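PDB 4KKM: polyprenyl synthetase from Zymomonas mobilis subsp. mobilis, which probably catalyses the metal-dependent chain elongation of isoprenoid diphosphates, as expected of a short-chain polyprenyl synthase of the farnesyl/geranylgeranyl diphosphate synthase family. Local coordinates for residues Leu144-Leu149 and Ala167-Ser172; Leu162-Ala167 and Leu215-Ile220. All blocks are in the same frame, centred on the assembly; numbering follows the deposited sequence.

Contact 1: Leu144-Leu149 and Ala167-Ser172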
loop_
_atom_site.group_PDB
_atom_site.type_symbol
_atom_site.label_atom_id
_atom_site.label_comp_id
_atom_site.label_asym_id
_atom_site.label_seq_id
_atom_site.Cartn_x
_atom_site.Cartn_y
_atom_site.Cartn_z
ATOM N N LEU B 144 -5.770 -2.164 -1.537
ATOM C CA LEU B 144 -6.910 -3.068 -1.352
ATOM C C LEU B 144 -6.689 -4.037 -0.189
ATOM O O LEU B 144 -7.632 -4.367 0.540
ATOM C CB LEU B 144 -7.201 -3.847 -2.641
ATOM C CG LEU B 144 -8.460 -4.716 -2.603
ATOM C CD1 LEU B 144 -9.691 -3.851 -2.333
ATOM C CD2 LEU B 144 -8.614 -5.490 -3.905
ATOM N N ALA B 145 -5.446 -4.485 -0.008
ATOM C CA ALA B 145 -5.127 -5.406 1.082
ATOM C C ALA B 145 -5.563 -4.832 2.426
ATOM O O ALA B 145 -6.122 -5.538 3.273
ATOM C CB ALA B 145 -3.628 -5.706 1.112
ATOM N N PHE B 146 -5.305 -3.541 2.616
ATOM C CA PHE B 146 -5.588 -2.896 3.896
ATOM C C PHE B 146 -7.067 -2.577 4.048
ATOM O O PHE B 146 -7.613 -2.654 5.156
ATOM C CB PHE B 146 -4.703 -1.660 4.090
ATOM C CG PHE B 146 -3.249 -1.996 4.195
ATOM C CD1 PHE B 146 -2.722 -2.487 5.385
ATOM C CD2 PHE B 146 -2.415 -1.876 3.096
ATOM C CE1 PHE B 146 -1.382 -2.833 5.477
ATOM C CE2 PHE B 146 -1.076 -2.220 3.182
ATOM C CZ PHE B 146 -0.556 -2.695 4.377
ATOM N N GLU B 147 -7.720 -2.242 2.936
ATOM C CA GLU B 147 -9.171 -2.079 2.950
ATOM C C GLU B 147 -9.848 -3.367 3.405
ATOM O O GLU B 147 -10.753 -3.337 4.239
ATOM C CB GLU B 147 -9.719 -1.662 1.576
ATOM C CG GLU B 147 -11.204 -1.296 1.638
ATOM C CD GLU B 147 -11.801 -0.941 0.289
ATOM O OE1 GLU B 147 -11.033 -0.719 -0.671
ATOM O OE2 GLU B 147 -13.046 -0.884 0.190
ATOM N N ILE B 148 -9.398 -4.496 2.863
ATOM C CA ILE B 148 -9.988 -5.794 3.200
ATOM C C ILE B 148 -9.836 -6.105 4.688
ATOM O O ILE B 148 -10.798 -6.501 5.353
ATOM C CB ILE B 148 -9.350 -6.939 2.373
ATOM C CG1 ILE B 148 -9.698 -6.804 0.887
ATOM C CG2 ILE B 148 -9.794 -8.310 2.897
ATOM C CD1 ILE B 148 -8.792 -7.635 -0.016
ATOM N N LEU B 149 -8.631 -5.910 5.216
ATOM C CA LEU B 149 -8.362 -6.221 6.622
ATOM C C LEU B 149 -9.129 -5.332 7.594
ATOM O O LEU B 149 -9.365 -5.713 8.743
ATOM C CB LEU B 149 -6.869 -6.123 6.931
ATOM C CG LEU B 149 -5.970 -7.232 6.385
ATOM C CD1 LEU B 149 -4.536 -7.011 6.847
ATOM C CD2 LEU B 149 -6.481 -8.597 6.847
ATOM N N ALA B 167 0.659 -5.817 11.479
ATOM C CA ALA B 167 1.529 -6.909 11.044
ATOM C C ALA B 167 1.714 -6.909 9.532
ATOM O O ALA B 167 2.822 -7.094 9.041
ATOM C CB ALA B 167 0.983 -8.256 11.513
ATOM N N LEU B 168 0.630 -6.702 8.786
ATOM C CA LEU B 168 0.751 -6.668 7.334
ATOM C C LEU B 168 1.616 -5.497 6.840
ATOM O O LEU B 168 2.440 -5.668 5.937
ATOM C CB LEU B 168 -0.623 -6.636 6.665
ATOM C CG LEU B 168 -0.527 -6.747 5.137
ATOM C CD1 LEU B 168 0.070 -8.097 4.749
ATOM C CD2 LEU B 168 -1.876 -6.523 4.464
ATOM N N ALA B 169 1.435 -4.313 7.426
ATOM C CA ALA B 169 2.171 -3.129 6.972
ATOM C C ALA B 169 3.663 -3.285 7.218
ATOM O O ALA B 169 4.490 -2.916 6.380
ATOM C CB ALA B 169 1.643 -1.857 7.643
ATOM N N ILE B 170 4.004 -3.843 8.373
ATOM C CA ILE B 170 5.399 -4.128 8.685
ATOM C C ILE B 170 5.949 -5.200 7.741
ATOM O O ILE B 170 7.043 -5.052 7.186
ATOM C CB ILE B 170 5.553 -4.569 10.149
ATOM C CG1 ILE B 170 5.190 -3.406 11.083
ATOM C CG2 ILE B 170 6.967 -5.070 10.414
ATOM C CD1 ILE B 170 5.108 -3.806 12.557
ATOM N N ALA B 171 5.174 -6.258 7.525
ATOM C CA ALA B 171 5.609 -7.349 6.646
ATOM C C ALA B 171 5.741 -6.934 5.178
ATOM O O ALA B 171 6.436 -7.594 4.397
ATOM C CB ALA B 171 4.654 -8.534 6.758
ATOM N N SER B 172 5.066 -5.857 4.802
ATOM C CA SER B 172 4.994 -5.474 3.393
ATOM C C SER B 172 6.004 -4.401 2.976
ATOM O O SER B 172 6.348 -4.306 1.799
ATOM C CB SER B 172 3.567 -5.023 3.031
ATOM O OG SER B 172 2.636 -6.072 3.281
#
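Leu-168 reaches across from helix 158-172 and sets one methyl among Ala-145, Phe-146 and Leu-149 of helix 131-150, an antiparallel helix pair in the all-helical isoprenoid synthase fold. The segment axes come within 11.1 Å and run at 162°, wide enough for full side chains in between. CD2 does most of the touching. It lies over one face of the Phe-146 ring, displaced toward the rim, a CH-pi contact 4.2 Å from CD2 to the ring centroid. The same methyl meets Leu-149 CD1 at 3.6 Å, where the two leucines cross obliquely, and reaches Ala-145 CB at 3.9 Å. What sends it there is the first torsion of Leu-168: CG stands anti to the backbone N (chi1 -174°), which swings CD2 over the ring and onto Leu-149. In Phe-146, CG lies beside the backbone N (chi1 -65°), bringing the far rim of the ring edge-on to the backbone of Ala-169, whose N lies in the ring plane 3.7 Å from CE1. The contact is buried at the dimer interface, where Phe-146 stacks on Phe-146 of the second subunit; Ile-97 and Phe-213 of the same chain also pack on Leu-168. One turn on from Leu-168, the hydroxyl of Ser-172 turns back on its helix, OG donating to Leu-168 O at 2.7 Å from above the carbonyl plane.

Contact 2: Leu162-Ala167 and Leu215-Ile220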
loop_
_atom_site.group_PDB
_atom_site.type_symbol
_atom_site.label_atom_id
_atom_site.label_comp_id
_atom_site.label_asym_id
_atom_site.label_seq_id
_atom_site.Cartn_x
_atom_site.Cartn_y
_atom_site.Cartn_z
ATOM N N LEU B 162 -6.802 -4.568 13.885
ATOM C CA LEU B 162 -5.640 -3.692 14.018
ATOM C C LEU B 162 -4.320 -4.464 14.064
ATOM O O LEU B 162 -3.332 -4.049 13.460
ATOM C CB LEU B 162 -5.758 -2.813 15.265
ATOM C CG LEU B 162 -6.619 -1.560 15.119
ATOM C CD1 LEU B 162 -6.566 -0.730 16.389
ATOM C CD2 LEU B 162 -6.158 -0.739 13.931
ATOM N N GLU B 163 -4.299 -5.571 14.801
ATOM C CA GLU B 163 -3.096 -6.396 14.880
ATOM C C GLU B 163 -2.722 -6.941 13.504
ATOM O O GLU B 163 -1.541 -6.985 13.143
ATOM C CB GLU B 163 -3.270 -7.539 15.888
ATOM C CG GLU B 163 -3.264 -7.085 17.348
ATOM C CD GLU B 163 -3.558 -8.214 18.327
ATOM O OE1 GLU B 163 -3.090 -9.346 18.093
ATOM O OE2 GLU B 163 -4.264 -7.969 19.328
ATOM N N LEU B 164 -3.730 -7.351 12.737
ATOM C CA LEU B 164 -3.499 -7.850 11.381
ATOM C C LEU B 164 -2.938 -6.746 10.494
ATOM O O LEU B 164 -1.957 -6.950 9.770
ATOM C CB LEU B 164 -4.796 -8.408 10.775
ATOM C CG LEU B 164 -5.337 -9.686 11.427
ATOM C CD1 LEU B 164 -6.723 -9.995 10.895
ATOM C CD2 LEU B 164 -4.391 -10.856 11.156
ATOM N N ILE B 165 -3.566 -5.576 10.555
ATOM C CA ILE B 165 -3.134 -4.428 9.762
ATOM C C ILE B 165 -1.700 -3.998 10.092
ATOM O O ILE B 165 -0.880 -3.806 9.193
ATOM C CB ILE B 165 -4.103 -3.242 9.930
ATOM C CG1 ILE B 165 -5.441 -3.558 9.248
ATOM C CG2 ILE B 165 -3.499 -1.979 9.349
ATOM C CD1 ILE B 165 -6.598 -2.703 9.723
ATOM N N GLN B 166 -1.389 -3.847 11.376
ATOM C CA GLN B 166 -0.020 -3.502 11.751
ATOM C C GLN B 166 0.983 -4.545 11.262
ATOM O O GLN B 166 2.023 -4.203 10.694
ATOM C CB GLN B 166 0.124 -3.323 13.265
ATOM C CG GLN B 166 1.556 -3.028 13.670
ATOM C CD GLN B 166 1.664 -2.303 14.997
ATOM O OE1 GLN B 166 0.889 -2.551 15.921
ATOM N NE2 GLN B 166 2.628 -1.390 15.093
ATOM N N ALA B 167 0.659 -5.817 11.479
ATOM C CA ALA B 167 1.529 -6.909 11.044
ATOM C C ALA B 167 1.714 -6.909 9.532
ATOM O O ALA B 167 2.822 -7.094 9.041
ATOM C CB ALA B 167 0.983 -8.256 11.513
ATOM N N LEU B 215 1.261 -17.003 9.132
ATOM C CA LEU B 215 1.243 -17.798 10.363
ATOM C C LEU B 215 0.801 -16.943 11.545
ATOM O O LEU B 215 0.000 -17.375 12.378
ATOM C CB LEU B 215 2.625 -18.412 10.636
ATOM C CG LEU B 215 2.898 -19.794 10.016
ATOM C CD1 LEU B 215 2.049 -20.878 10.677
ATOM C CD2 LEU B 215 2.677 -19.785 8.496
ATOM N N GLU B 216 1.312 -15.719 11.606
ATOM C CA GLU B 216 0.968 -14.832 12.708
ATOM C C GLU B 216 -0.512 -14.453 12.649
ATOM O O GLU B 216 -1.167 -14.309 13.680
ATOM C CB GLU B 216 1.858 -13.586 12.722
ATOM C CG GLU B 216 1.607 -12.676 13.923
ATOM C CD GLU B 216 2.592 -11.518 14.024
ATOM O OE1 GLU B 216 3.386 -11.307 13.079
ATOM O OE2 GLU B 216 2.572 -10.816 15.060
ATOM N N ALA B 217 -1.038 -14.325 11.434
ATOM C CA ALA B 217 -2.448 -13.992 11.249
ATOM C C ALA B 217 -3.355 -15.053 11.867
ATOM O O ALA B 217 -4.388 -14.735 12.461
ATOM C CB ALA B 217 -2.765 -13.811 9.766
ATOM N N GLY B 218 -2.961 -16.315 11.735
ATOM C CA GLY B 218 -3.707 -17.408 12.337
ATOM C C GLY B 218 -3.750 -17.292 13.847
ATOM O O GLY B 218 -4.799 -17.475 14.471
ATOM N N ALA B 219 -2.601 -16.976 14.436
ATOM C CA ALA B 219 -2.502 -16.778 15.877
ATOM C C ALA B 219 -3.345 -15.591 16.328
ATOM O O ALA B 219 -4.015 -15.652 17.354
ATOM C CB ALA B 219 -1.050 -16.583 16.284
ATOM N N ILE B 220 -3.303 -14.514 15.549
ATOM C CA ILE B 220 -4.066 -13.306 15.846
ATOM C C ILE B 220 -5.573 -13.570 15.758
ATOM O O ILE B 220 -6.328 -13.221 16.672
ATOM C CB ILE B 220 -3.647 -12.148 14.906
ATOM C CG1 ILE B 220 -2.234 -11.672 15.257
ATOM C CG2 ILE B 220 -4.627 -10.981 14.987
ATOM C CD1 ILE B 220 -1.630 -10.718 14.224
#
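Glu-216 and Ala-167 open the contact between helix 208-221 and helix 158-172, an antiparallel pair within the helical bundle, with segment axes 9.9 Å apart. The touch is loose: Glu-216 OE1 stands 4.2 Å from Ala-167 CB, and the extended side chain spends that oxygen on a salt bridge to Lys-233 of helix 226-253. Ala-217 follows, where the backbones come close, its CA 6.2 Å from the CA of Leu-164. The small side chain leaves room for Leu-164 CD2, which presses against Ala-217 CB at 3.6 Å; Val-93 of helix 87-109 packs on both residues. The segment ends on Ile-220, which carries the largest share of the packing and meets Glu-163 and Leu-164. Its CG1 is anti to the carbonyl carbon (chi1 -70°), which carries CD1 to the backbone of Glu-163, 3.9 Å from Glu-163 O, while CG2 touches both Glu-163 CB and Leu-164 CD2, at 3.8 Å from each. Ile-220 slides past Leu-164 in the opposite direction but crosses Glu-163 at a slant, with Glu-163 OE1 3.8 Å from Ile-220 CG1. Cut back to an alanine, this position would probably leave Glu-163 CB without the cover of CG2 and CD1 and Leu-164 with part of its packing gone. The joint is thus held by apolar packing, and its acids sit at the margin with salt-bridge partners from outside the two segments, Arg-223 for Glu-163 OE2 and Lys-233 for Glu-216, which probably eases any repulsion between carboxylates whose Glu-163 OE1 and Glu-216 OE2 are 6.6 Å apart.

How the contacts relate
Helix 158-172 is the common element: contact 1 joins it to helix 131-150, contact 2 joins it to helix 208-221, and its two segments share Ala-167, which touches the facing segment only in contact 2. The two centres are about 9 Å apart, and the contacts meet directly where Leu-149 CB of contact 1 packs on Ile-165 CG1 of contact 2 at 3.7 Å. Packing thus continues across three helices, with helix 87-109 touching residues of both contacts. Each also reaches the second subunit, contact 1 through Ala-169 on Ala-143 of that subunit and contact 2 through packing such as Ile-165 on its Leu-162. Both lie away from the calcium ion bound by Asp-108 and Asp-114.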